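Local coordinates for putative uncharacterized protein (Wolbachia pipientis, PDB 3F4S) that probably catalyses the formation of disulfide bonds in exported proteins, acting as a DsbA-type thiol oxidoreductase with a thioredoxin fold, at residues Tyr46-Thr50 and His81-Arg87; Ala110-Ser114 and Leu128-Ile132; Lys66-Ile70 and Thr203-Asp207; Leu89-Met93 and Met153-Val157. The protein carries 1 engineered substitution. One frame throughout, in Å; residues are numbered along the deposited sequence. Where two conformers were deposited one is given.

Contact 1: Tyr46-Thr50 and His81-Arg87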
loop_
_atom_site.group_PDB
_atom_site.type_symbol
_atom_site.label_atom_id
_atom_site.label_comp_id
_atom_site.label_asym_id
_atom_site.label_seq_id
_atom_site.Cartn_x
_atom_site.Cartn_y
_atom_site.Cartn_z
ATOM N N TYR A 46 -1.012 1.899 -4.738
ATOM C CA TYR A 46 0.359 1.601 -5.141
ATOM C C TYR A 46 1.251 2.770 -4.748
ATOM O O TYR A 46 0.969 3.919 -5.093
ATOM C CB TYR A 46 0.457 1.406 -6.652
ATOM C CG TYR A 46 -0.109 0.108 -7.175
ATOM C CD1 TYR A 46 0.696 -1.022 -7.310
ATOM C CD2 TYR A 46 -1.444 0.014 -7.549
ATOM C CE1 TYR A 46 0.181 -2.217 -7.808
ATOM C CE2 TYR A 46 -1.970 -1.173 -8.044
ATOM C CZ TYR A 46 -1.154 -2.282 -8.169
ATOM O OH TYR A 46 -1.674 -3.448 -8.668
ATOM N N ALA A 47 2.341 2.488 -4.042
ATOM C CA ALA A 47 3.266 3.551 -3.664
ATOM C C ALA A 47 4.664 3.009 -3.425
ATOM O O ALA A 47 4.836 1.838 -3.107
ATOM C CB ALA A 47 2.764 4.280 -2.417
ATOM N N SER A 48 5.654 3.879 -3.592
ATOM C CA SER A 48 7.030 3.588 -3.237
ATOM C C SER A 48 7.264 4.056 -1.809
ATOM O O SER A 48 6.857 5.167 -1.436
ATOM C CB SER A 48 7.975 4.346 -4.173
ATOM O OG SER A 48 9.248 4.505 -3.578
ATOM N N LEU A 49 7.925 3.226 -1.010
ATOM C CA LEU A 49 8.178 3.570 0.382
ATOM C C LEU A 49 9.145 4.747 0.557
ATOM O O LEU A 49 9.225 5.324 1.641
ATOM C CB LEU A 49 8.685 2.352 1.161
ATOM C CG LEU A 49 7.664 1.223 1.353
ATOM C CD1 LEU A 49 8.314 -0.051 1.903
ATOM C CD2 LEU A 49 6.533 1.680 2.268
ATOM N N THR A 50 9.877 5.090 -0.502
ATOM C CA THR A 50 10.884 6.149 -0.452
ATOM C C THR A 50 10.404 7.424 -1.145
ATOM O O THR A 50 11.153 8.392 -1.299
ATOM C CB THR A 50 12.185 5.696 -1.127
ATOM O OG1 THR A 50 11.902 5.311 -2.480
ATOM C CG2 THR A 50 12.806 4.514 -0.378
ATOM N N HIS A 81 3.152 -2.776 -3.256
ATOM C CA HIS A 81 4.457 -2.137 -3.387
ATOM C C HIS A 81 4.717 -1.679 -4.823
ATOM O O HIS A 81 4.282 -2.318 -5.793
ATOM C CB HIS A 81 5.570 -3.093 -2.945
ATOM C CG HIS A 81 5.608 -3.336 -1.465
ATOM N ND1 HIS A 81 5.866 -2.333 -0.555
ATOM C CD2 HIS A 81 5.432 -4.467 -0.740
ATOM C CE1 HIS A 81 5.845 -2.833 0.668
ATOM N NE2 HIS A 81 5.584 -4.126 0.584
ATOM N N PHE A 82 5.424 -0.563 -4.951
ATOM C CA PHE A 82 5.861 -0.075 -6.250
ATOM C C PHE A 82 7.241 0.535 -6.059
ATOM O O PHE A 82 7.394 1.759 -6.091
ATOM C CB PHE A 82 4.887 0.983 -6.771
ATOM C CG PHE A 82 4.947 1.187 -8.261
ATOM C CD1 PHE A 82 4.100 0.481 -9.101
ATOM C CD2 PHE A 82 5.848 2.080 -8.821
ATOM C CE1 PHE A 82 4.141 0.666 -10.478
ATOM C CE2 PHE A 82 5.899 2.272 -10.198
ATOM C CZ PHE A 82 5.043 1.561 -11.028
ATOM N N PRO A 83 8.261 -0.311 -5.841
ATOM C CA PRO A 83 9.561 0.280 -5.506
ATOM C C PRO A 83 10.272 0.841 -6.724
ATOM O O PRO A 83 10.080 0.358 -7.844
ATOM C CB PRO A 83 10.335 -0.893 -4.893
ATOM C CG PRO A 83 9.266 -1.867 -4.469
ATOM C CD PRO A 83 8.220 -1.749 -5.530
ATOM N N LEU A 84 11.063 1.883 -6.486
ATOM C CA LEU A 84 11.714 2.620 -7.565
ATOM C C LEU A 84 13.224 2.708 -7.399
ATOM O O LEU A 84 13.915 3.288 -8.244
ATOM C CB LEU A 84 11.129 4.030 -7.666
ATOM C CG LEU A 84 9.655 4.068 -8.068
ATOM C CD1 LEU A 84 9.138 5.483 -7.984
ATOM C CD2 LEU A 84 9.460 3.504 -9.474
ATOM N N ASP A 85 13.735 2.142 -6.313
ATOM C CA ASP A 85 15.161 2.237 -6.032
ATOM C C ASP A 85 15.596 1.101 -5.115
ATOM O O ASP A 85 14.771 0.276 -4.687
ATOM C CB ASP A 85 15.478 3.594 -5.405
ATOM C CG ASP A 85 14.591 3.892 -4.217
ATOM O OD1 ASP A 85 14.453 3.016 -3.364
ATOM O OD2 ASP A 85 14.020 4.989 -4.132
ATOM N N TYR A 86 16.888 1.063 -4.804
ATOM C CA TYR A 86 17.445 -0.033 -4.021
ATOM C C TYR A 86 16.840 -0.100 -2.615
ATOM O O TYR A 86 16.369 -1.165 -2.183
ATOM C CB TYR A 86 18.969 0.076 -3.966
ATOM C CG TYR A 86 19.639 -0.999 -3.154
ATOM C CD1 TYR A 86 20.009 -2.219 -3.733
ATOM C CD2 TYR A 86 19.918 -0.798 -1.811
ATOM C CE1 TYR A 86 20.651 -3.210 -2.981
ATOM C CE2 TYR A 86 20.550 -1.778 -1.046
ATOM C CZ TYR A 86 20.909 -2.978 -1.631
ATOM O OH TYR A 86 21.538 -3.927 -0.859
ATOM N N ARG A 87 16.854 1.033 -1.912
ATOM C CA ARG A 87 16.319 1.128 -0.551
ATOM C C ARG A 87 14.874 0.674 -0.502
ATOM O O ARG A 87 14.473 -0.093 0.386
ATOM C CB ARG A 87 16.364 2.578 -0.045
ATOM C CG ARG A 87 17.621 3.327 -0.376
ATOM C CD ARG A 87 17.629 4.735 0.202
ATOM N NE ARG A 87 16.544 5.601 -0.262
ATOM C CZ ARG A 87 16.407 6.049 -1.507
ATOM N NH1 ARG A 87 17.263 5.683 -2.453
ATOM N NH2 ARG A 87 15.396 6.849 -1.815
HETATM O O HOH W 1 6.591 -0.036 -2.005
HETATM O O HOH W 2 11.401 2.696 -3.865
HETATM O O HOH W 3 13.666 8.609 -0.063
#
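Thr50 and Asp85 make a direct polar link: Thr50 OG1 donates to Asp85 OD2 at 2.7 Å, reaching the syn side of the carboxylate and lying 15° out of its plane. Asp85 precedes the helix that starts at Tyr86, and its OD1 caps the backbone N of Gly88. Its two oxygens therefore serve the helix start and the opposite segment separately. The guanidinium of Arg87, modelled in two conformers, adds only a charge interaction in the conformer described, because Asp85 OD2 lies well out of its plane; Trp118 engages Arg87 in a cation-pi contact. With chi1 at 158°, Ser48 OG swings away from its own N, accepts from Thr50 N at 3.2 Å and closes an ST turn. One water joins this OG to Leu84 N, and another links Ala47 O to His81 ND1 in the plane of the imidazole.

Backbone pairing is limited. Ala47 and His81 form a parallel bridge between the ends of strands 41-47 and 75-81, neighbouring central strands of the thioredoxin fold, and Phe82 N makes a weak bond to Ala47 O at 3.1 Å (135°). Past this bridge segment 46-50 runs directly into Cys51 of the Cys51-Cys54 disulfide.

Among the apolar contacts, Tyr46 CD1 and Phe82 CD1 meet at 4.1 Å, with Tyr46 CD1 at the edge of the Phe82 ring. Leu49 CD1 comes within 3.9 Å of His81 CE1, while His81 NE2 is hydrogen-bonded to Ser95 OG. Ser48 CB presses to 3.3 Å from Phe82 O, a buried carbonyl oxygen for which the model contains no polar partner.

Contact 2: Ala110-Ser114 and Leu128-Ile132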
loop_
_atom_site.group_PDB
_atom_site.type_symbol
_atom_site.label_atom_id
_atom_site.label_comp_id
_atom_site.label_asym_id
_atom_site.label_seq_id
_atom_site.Cartn_x
_atom_site.Cartn_y
_atom_site.Cartn_z
ATOM N N ALA A 110 6.181 2.776 9.407
ATOM C CA ALA A 110 7.457 3.179 9.994
ATOM C C ALA A 110 8.444 3.605 8.909
ATOM O O ALA A 110 9.164 4.591 9.072
ATOM C CB ALA A 110 8.049 2.049 10.821
ATOM N N VAL A 111 8.496 2.860 7.809
ATOM C CA VAL A 111 9.400 3.238 6.720
ATOM C C VAL A 111 9.012 4.615 6.156
ATOM O O VAL A 111 9.862 5.506 6.016
ATOM C CB VAL A 111 9.473 2.156 5.604
ATOM C CG1 VAL A 111 10.424 2.600 4.485
ATOM C CG2 VAL A 111 9.924 0.797 6.202
ATOM N N PHE A 112 7.732 4.795 5.834
ATOM C CA PHE A 112 7.251 6.109 5.384
ATOM C C PHE A 112 7.635 7.215 6.384
ATOM O O PHE A 112 8.158 8.268 5.995
ATOM C CB PHE A 112 5.730 6.121 5.237
ATOM C CG PHE A 112 5.207 5.511 3.965
ATOM C CD1 PHE A 112 5.657 5.930 2.718
ATOM C CD2 PHE A 112 4.196 4.566 4.025
ATOM C CE1 PHE A 112 5.120 5.381 1.545
ATOM C CE2 PHE A 112 3.654 4.012 2.869
ATOM C CZ PHE A 112 4.118 4.416 1.627
ATOM N N ASN A 113 7.374 6.961 7.666
ATOM C CA ASN A 113 7.614 7.939 8.723
ATOM C C ASN A 113 9.073 8.341 8.848
ATOM O O ASN A 113 9.384 9.438 9.303
ATOM C CB ASN A 113 7.144 7.394 10.074
ATOM C CG ASN A 113 5.659 7.552 10.278
ATOM O OD1 ASN A 113 5.005 8.313 9.570
ATOM N ND2 ASN A 113 5.118 6.833 11.254
ATOM N N SER A 114 9.970 7.447 8.454
ATOM C CA SER A 114 11.391 7.660 8.701
ATOM C C SER A 114 12.151 8.113 7.453
ATOM O O SER A 114 13.380 8.064 7.415
ATOM C CB SER A 114 12.012 6.389 9.278
ATOM O OG SER A 114 11.367 6.027 10.488
ATOM N N LEU A 128 18.733 2.312 8.141
ATOM C CA LEU A 128 17.369 2.637 8.557
ATOM C C LEU A 128 16.550 1.366 8.770
ATOM O O LEU A 128 15.809 1.252 9.752
ATOM C CB LEU A 128 16.669 3.553 7.543
ATOM C CG LEU A 128 15.182 3.796 7.837
ATOM C CD1 LEU A 128 14.959 4.303 9.275
ATOM C CD2 LEU A 128 14.587 4.794 6.841
ATOM N N LEU A 129 16.671 0.413 7.849
ATOM C CA LEU A 129 15.944 -0.847 7.997
ATOM C C LEU A 129 16.450 -1.657 9.202
ATOM O O LEU A 129 15.667 -2.327 9.861
ATOM C CB LEU A 129 15.992 -1.683 6.706
ATOM C CG LEU A 129 15.392 -1.032 5.450
ATOM C CD1 LEU A 129 15.388 -2.005 4.272
ATOM C CD2 LEU A 129 13.991 -0.490 5.706
ATOM N N GLN A 130 17.751 -1.609 9.479
ATOM C CA GLN A 130 18.288 -2.261 10.677
ATOM C C GLN A 130 17.650 -1.660 11.926
ATOM O O GLN A 130 17.321 -2.377 12.869
ATOM C CB GLN A 130 19.809 -2.117 10.770
ATOM C CG GLN A 130 20.586 -2.722 9.611
ATOM C CD GLN A 130 22.091 -2.537 9.752
ATOM O OE1 GLN A 130 22.584 -2.055 10.776
ATOM N NE2 GLN A 130 22.829 -2.937 8.727
ATOM N N ARG A 131 17.476 -0.342 11.924
ATOM C CA ARG A 131 16.879 0.341 13.063
ATOM C C ARG A 131 15.419 -0.065 13.237
ATOM O O ARG A 131 14.967 -0.390 14.341
ATOM C CB ARG A 131 17.011 1.859 12.916
ATOM C CG ARG A 131 16.361 2.644 14.058
ATOM C CD ARG A 131 15.134 3.385 13.572
ATOM N NE ARG A 131 15.511 4.627 12.898
ATOM C CZ ARG A 131 14.653 5.515 12.413
ATOM N NH1 ARG A 131 13.342 5.309 12.490
ATOM N NH2 ARG A 131 15.112 6.615 11.842
ATOM N N ILE A 132 14.680 -0.061 12.141
ATOM C CA ILE A 132 13.273 -0.435 12.199
ATOM C C ILE A 132 13.107 -1.896 12.625
ATOM O O ILE A 132 12.218 -2.228 13.416
ATOM C CB ILE A 132 12.566 -0.151 10.866
ATOM C CG1 ILE A 132 12.483 1.368 10.647
ATOM C CG2 ILE A 132 11.185 -0.807 10.847
ATOM C CD1 ILE A 132 11.918 1.792 9.291
HETATM O O HOH W 4 12.925 8.541 12.073
#
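Ser114 and Arg131 make the polar contact, and Ile132 CD1 makes much of the apolar one. Arg131 NH1 donates to Ser114 OG at 2.9 Å; the bond is bent (134°), and the oxygen is tilted 29° from the guanidinium plane. Ser114 is modelled in two conformers, and this bond belongs to the one described. Beside it, Leu128 CD1 lies 3.6 Å from Ser114 CB, and Leu128 CD2 lies 3.5 Å from Ser114 O. Deeper in, Ile132 CD1 touches Val111 CG2 at 3.8 Å and Ala110 CB at 4.2 Å, the Val111 and Ile132 side chains crossing at about a right angle.

Further out, the Arg131 chain bends at chi2 and chi3 to bring its flat end across to Ser114, over the side chain of Leu128, whose CD1 sits above the centre of one face, 3.3 Å from the plane. A water accepts from Arg131 NH2 and donates weakly to Ser114 OG. Leu129 continues the apolar layer onto Trp118, Phe143 and helix 86-94.

The contact thus ties the end of helix 101-113 to helix 127-135 within the helical part that DsbA proteins add to the thioredoxin fold. Its chemistry implies an apolar inner side, with a single charged group laid flat on leucine and anchored to a hydroxyl at the partly exposed margin.

Contact 3: Lys66-Ile70 and Thr203-Asp207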
loop_
_atom_site.group_PDB
_atom_site.type_symbol
_atom_site.label_atom_id
_atom_site.label_comp_id
_atom_site.label_asym_id
_atom_site.label_seq_id
_atom_site.Cartn_x
_atom_site.Cartn_y
_atom_site.Cartn_z
ATOM N N LYS A 66 -7.752 5.938 7.862
ATOM C CA LYS A 66 -7.818 4.663 8.565
ATOM C C LYS A 66 -8.815 4.713 9.722
ATOM O O LYS A 66 -9.620 3.796 9.899
ATOM C CB LYS A 66 -6.433 4.251 9.068
ATOM C CG LYS A 66 -6.420 2.907 9.783
ATOM C CD LYS A 66 -5.020 2.535 10.241
ATOM C CE LYS A 66 -4.986 1.142 10.861
ATOM N NZ LYS A 66 -5.638 1.088 12.204
ATOM N N GLU A 67 -8.765 5.786 10.505
ATOM C CA GLU A 67 -9.680 5.935 11.637
ATOM C C GLU A 67 -11.131 6.050 11.177
ATOM O O GLU A 67 -12.027 5.453 11.769
ATOM C CB GLU A 67 -9.312 7.153 12.495
ATOM C CG GLU A 67 -10.258 7.373 13.674
ATOM C CD GLU A 67 -10.037 8.699 14.382
ATOM O OE1 GLU A 67 -9.183 9.484 13.928
ATOM O OE2 GLU A 67 -10.726 8.958 15.394
ATOM N N LYS A 68 -11.355 6.815 10.117
ATOM C CA LYS A 68 -12.706 7.086 9.638
ATOM C C LYS A 68 -13.341 5.922 8.869
ATOM O O LYS A 68 -14.546 5.680 8.985
ATOM C CB LYS A 68 -12.690 8.347 8.768
ATOM C CG LYS A 68 -14.045 8.976 8.508
ATOM C CD LYS A 68 -13.876 10.277 7.731
ATOM C CE LYS A 68 -15.208 10.931 7.408
ATOM N NZ LYS A 68 -15.854 11.514 8.614
ATOM N N TYR A 69 -12.538 5.197 8.094
ATOM C CA TYR A 69 -13.092 4.252 7.123
ATOM C C TYR A 69 -12.656 2.795 7.273
ATOM O O TYR A 69 -13.406 1.888 6.922
ATOM C CB TYR A 69 -12.785 4.718 5.693
ATOM C CG TYR A 69 -13.406 6.046 5.354
ATOM C CD1 TYR A 69 -14.783 6.180 5.228
ATOM C CD2 TYR A 69 -12.616 7.170 5.160
ATOM C CE1 TYR A 69 -15.354 7.396 4.910
ATOM C CE2 TYR A 69 -13.176 8.387 4.850
ATOM C CZ TYR A 69 -14.542 8.496 4.729
ATOM O OH TYR A 69 -15.090 9.715 4.419
ATOM N N ILE A 70 -11.446 2.567 7.766
ATOM C CA ILE A 70 -10.920 1.207 7.843
ATOM C C ILE A 70 -11.230 0.559 9.195
ATOM O O ILE A 70 -11.731 -0.571 9.267
ATOM C CB ILE A 70 -9.396 1.182 7.562
ATOM C CG1 ILE A 70 -9.098 1.833 6.205
ATOM C CG2 ILE A 70 -8.869 -0.244 7.621
ATOM C CD1 ILE A 70 -7.614 2.014 5.900
ATOM N N THR A 203 -12.447 11.994 1.629
ATOM C CA THR A 203 -13.724 11.841 2.325
ATOM C C THR A 203 -14.886 12.051 1.354
ATOM O O THR A 203 -15.888 11.350 1.425
ATOM C CB THR A 203 -13.875 12.768 3.558
ATOM O OG1 THR A 203 -13.793 14.134 3.151
ATOM C CG2 THR A 203 -12.796 12.479 4.587
ATOM N N ASN A 204 -14.733 13.007 0.444
ATOM C CA ASN A 204 -15.748 13.272 -0.570
ATOM C C ASN A 204 -15.966 12.063 -1.477
ATOM O O ASN A 204 -17.100 11.637 -1.702
ATOM C CB ASN A 204 -15.350 14.489 -1.407
ATOM C CG ASN A 204 -16.356 14.806 -2.496
ATOM O OD1 ASN A 204 -16.019 14.819 -3.680
ATOM N ND2 ASN A 204 -17.596 15.060 -2.102
ATOM N N VAL A 205 -14.869 11.519 -1.993
ATOM C CA VAL A 205 -14.914 10.357 -2.879
ATOM C C VAL A 205 -15.497 9.144 -2.157
ATOM O O VAL A 205 -16.406 8.480 -2.662
ATOM C CB VAL A 205 -13.500 10.006 -3.418
ATOM C CG1 VAL A 205 -13.489 8.618 -4.043
ATOM C CG2 VAL A 205 -13.022 11.054 -4.415
ATOM N N ILE A 206 -14.984 8.865 -0.965
ATOM C CA ILE A 206 -15.375 7.659 -0.236
ATOM C C ILE A 206 -16.809 7.733 0.295
ATOM O O ILE A 206 -17.565 6.767 0.187
ATOM C CB ILE A 206 -14.379 7.339 0.895
ATOM C CG1 ILE A 206 -13.020 6.963 0.299
ATOM C CG2 ILE A 206 -14.899 6.206 1.756
ATOM C CD1 ILE A 206 -11.882 6.947 1.306
ATOM N N ASP A 207 -17.190 8.877 0.853
ATOM C CA ASP A 207 -18.562 9.059 1.329
ATOM C C ASP A 207 -19.584 8.820 0.222
ATOM O O ASP A 207 -20.582 8.131 0.428
ATOM C CB ASP A 207 -18.758 10.455 1.916
ATOM C CG ASP A 207 -18.175 10.589 3.303
ATOM O OD1 ASP A 207 -17.706 9.571 3.858
ATOM O OD2 ASP A 207 -18.194 11.717 3.840
HETATM O O HOH W 5 -17.712 12.687 6.240
#
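Tyr69 OH donates to Asp207 OD1 across 2.7 Å, the one direct hydrogen bond between these segments. The oxygen lies at the edge of the phenol ring, near its plane, whereas the hydroxyl approaches from above the carboxylate, 54° out of that plane; ring and carboxylate are turned 66° apart. The other oxygen, Asp207 OD2, takes a bond from a water at 2.6 Å that also accepts weakly from Lys68 NZ, so any influence of the lysine on the aspartate probably passes through this water.

Both faces of the Tyr69 ring are covered. Ile206 CG2 sits over one in a CH-pi contact, 3.6 Å from the centroid, and Lys68 CG lies across the opposite face toward the rim. At the edge, Thr203 contributes CG2 beside the ring and its CB 3.4 Å from Tyr69 OH, while its own hydroxyl turns to Lys200 O. With ring and hydroxyl both held, rotation of the phenol is probably restricted.

The short helical segments run nearly parallel, 14° apart with axes 11.7 Å from each other, and Tyr69 and Ile206 both reach Met75 of strand 75-81. Two helices side by side on one face of the central sheet, one following the CxxC helix and the other C-terminal, are characteristic of the thioredoxin fold.

Contact 4: Leu89-Met93 and Met153-Val157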
loop_
_atom_site.group_PDB
_atom_site.type_symbol
_atom_site.label_atom_id
_atom_site.label_comp_id
_atom_site.label_asym_id
_atom_site.label_seq_id
_atom_site.Cartn_x
_atom_site.Cartn_y
_atom_site.Cartn_z
ATOM N N LEU A 89 13.118 -1.117 -2.676
ATOM C CA LEU A 89 12.899 -2.510 -3.016
ATOM C C LEU A 89 13.290 -3.401 -1.835
ATOM O O LEU A 89 12.571 -4.341 -1.491
ATOM C CB LEU A 89 13.665 -2.888 -4.286
ATOM C CG LEU A 89 13.557 -4.343 -4.742
ATOM C CD1 LEU A 89 12.114 -4.823 -4.782
ATOM C CD2 LEU A 89 14.211 -4.484 -6.098
ATOM N N LYS A 90 14.419 -3.097 -1.205
ATOM C CA LYS A 90 14.834 -3.845 -0.016
ATOM C C LYS A 90 13.817 -3.676 1.120
ATOM O O LYS A 90 13.517 -4.633 1.842
ATOM C CB LYS A 90 16.239 -3.423 0.435
ATOM C CG LYS A 90 17.352 -3.909 -0.487
ATOM C CD LYS A 90 17.619 -5.389 -0.288
ATOM C CE LYS A 90 18.493 -5.946 -1.400
ATOM N NZ LYS A 90 19.009 -7.320 -1.102
ATOM N N ALA A 91 13.285 -2.464 1.271
ATOM C CA ALA A 91 12.267 -2.213 2.292
ATOM C C ALA A 91 11.017 -3.050 1.992
ATOM O O ALA A 91 10.444 -3.678 2.896
ATOM C CB ALA A 91 11.917 -0.730 2.356
ATOM N N ALA A 92 10.602 -3.070 0.726
ATOM C CA ALA A 92 9.438 -3.858 0.334
ATOM C C ALA A 92 9.661 -5.344 0.626
ATOM O O ALA A 92 8.757 -6.038 1.091
ATOM C CB ALA A 92 9.117 -3.642 -1.147
ATOM N N MET A 93 10.863 -5.835 0.346
ATOM C CA MET A 93 11.198 -7.221 0.669
ATOM C C MET A 93 11.107 -7.465 2.174
ATOM O O MET A 93 10.554 -8.475 2.618
ATOM C CB MET A 93 12.602 -7.558 0.149
ATOM C CG MET A 93 12.687 -7.592 -1.390
ATOM S SD MET A 93 14.374 -7.657 -2.010
ATOM C CE MET A 93 14.941 -9.215 -1.319
ATOM N N MET A 153 11.663 -10.850 -3.816
ATOM C CA MET A 153 12.056 -9.797 -4.742
ATOM C C MET A 153 11.355 -9.970 -6.092
ATOM O O MET A 153 10.799 -9.012 -6.644
ATOM C CB MET A 153 13.576 -9.763 -4.937
ATOM C CG MET A 153 14.011 -8.670 -5.895
ATOM S SD MET A 153 15.770 -8.669 -6.278
ATOM C CE MET A 153 16.021 -10.322 -6.907
ATOM N N ASP A 154 11.397 -11.191 -6.619
ATOM C CA ASP A 154 10.777 -11.514 -7.901
ATOM C C ASP A 154 9.288 -11.196 -7.886
ATOM O O ASP A 154 8.757 -10.625 -8.836
ATOM C CB ASP A 154 10.948 -13.001 -8.220
ATOM C CG ASP A 154 12.362 -13.362 -8.630
ATOM O OD1 ASP A 154 13.178 -12.450 -8.889
ATOM O OD2 ASP A 154 12.657 -14.575 -8.683
ATOM N N LYS A 155 8.612 -11.578 -6.811
ATOM C CA LYS A 155 7.181 -11.335 -6.704
ATOM C C LYS A 155 6.904 -9.834 -6.710
ATOM O O LYS A 155 6.007 -9.361 -7.406
ATOM C CB LYS A 155 6.611 -11.988 -5.439
ATOM C CG LYS A 155 5.164 -11.642 -5.152
ATOM N N ILE A 156 7.691 -9.081 -5.950
ATOM C CA ILE A 156 7.499 -7.636 -5.886
ATOM C C ILE A 156 7.693 -6.970 -7.248
ATOM O O ILE A 156 6.855 -6.172 -7.682
ATOM C CB ILE A 156 8.432 -6.986 -4.851
ATOM C CG1 ILE A 156 7.995 -7.393 -3.436
ATOM C CG2 ILE A 156 8.400 -5.469 -4.990
ATOM C CD1 ILE A 156 9.068 -7.243 -2.373
ATOM N N VAL A 157 8.792 -7.285 -7.927
ATOM C CA VAL A 157 9.053 -6.636 -9.215
ATOM C C VAL A 157 8.076 -7.084 -10.301
ATOM O O VAL A 157 7.757 -6.317 -11.204
ATOM C CB VAL A 157 10.526 -6.765 -9.700
ATOM C CG1 VAL A 157 11.475 -6.107 -8.697
ATOM C CG2 VAL A 157 10.903 -8.221 -9.960
#
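Ile156 CD1 lies over one face of the flat peptide joining Ala92 to Met93, 3.6 Å from Ala92 C and 3.5 Å from Met93 N; no ring takes part between Leu89-Met93 and Met153-Val157. This is apolar helix-helix packing, without a hydrogen bond across it, between helix 86-94 and helix 150-167 of a DsbA-like protein. The first follows strand 75-81 and the second leads back to strand 174-179 of the thioredoxin-fold sheet. The two short segments cross steeply, at 114° between their directions and 9.9 Å between axes.

Ile156 is the wedge. With CG1 anti to its carbonyl carbon (chi1 -69°), the longer branch projects at the other helix, and its CD1 also touches Ala92 CB and Met93 CG, each at 3.8 Å. The second branch, CG2, turns to Leu89 CD1. Outside the two segments, Pro83 packs against both Ile156 and Leu89, so the wedge is also bounded by the loop before helix 86-94.

Leu89 divides its two methyls between neighbours: CD1 meets Ile156 obliquely, while CD2 faces Val157 CG1 at 4.1 Å and Met153 CG, its side chain crossing those of Met153 and Val157 at about right angles. The methionines behave differently. Their side chains lie alongside each other and point the same way, each bent at its last torsion, with Met93 SD resting 3.7 Å from Met153 CB and the Met93 CE methyl following at 3.9 Å from that same carbon.

Contacts 1, 2 and 4 form one continuous body. Contacts 1 and 4 are closest, with centres 9 Å apart, and share helix 86-94: His81 CG touches Ala92 CB at 3.5 Å. Contact 2, its centre 13 Å from contact 1 and 16 Å from contact 4, joins both through side chains such as Leu49 on Val111 and Leu129 on Ala91. The Cys51-Cys54 disulfide, the presumed redox centre, follows Thr50 of contact 1 directly, and Phe112 of the helix used by contact 2 packs on Cys54. Contact 3 stands apart: its nearest atoms are about 11 Å from contact 2, 13 Å from contact 1 and 18 Å from contact 4.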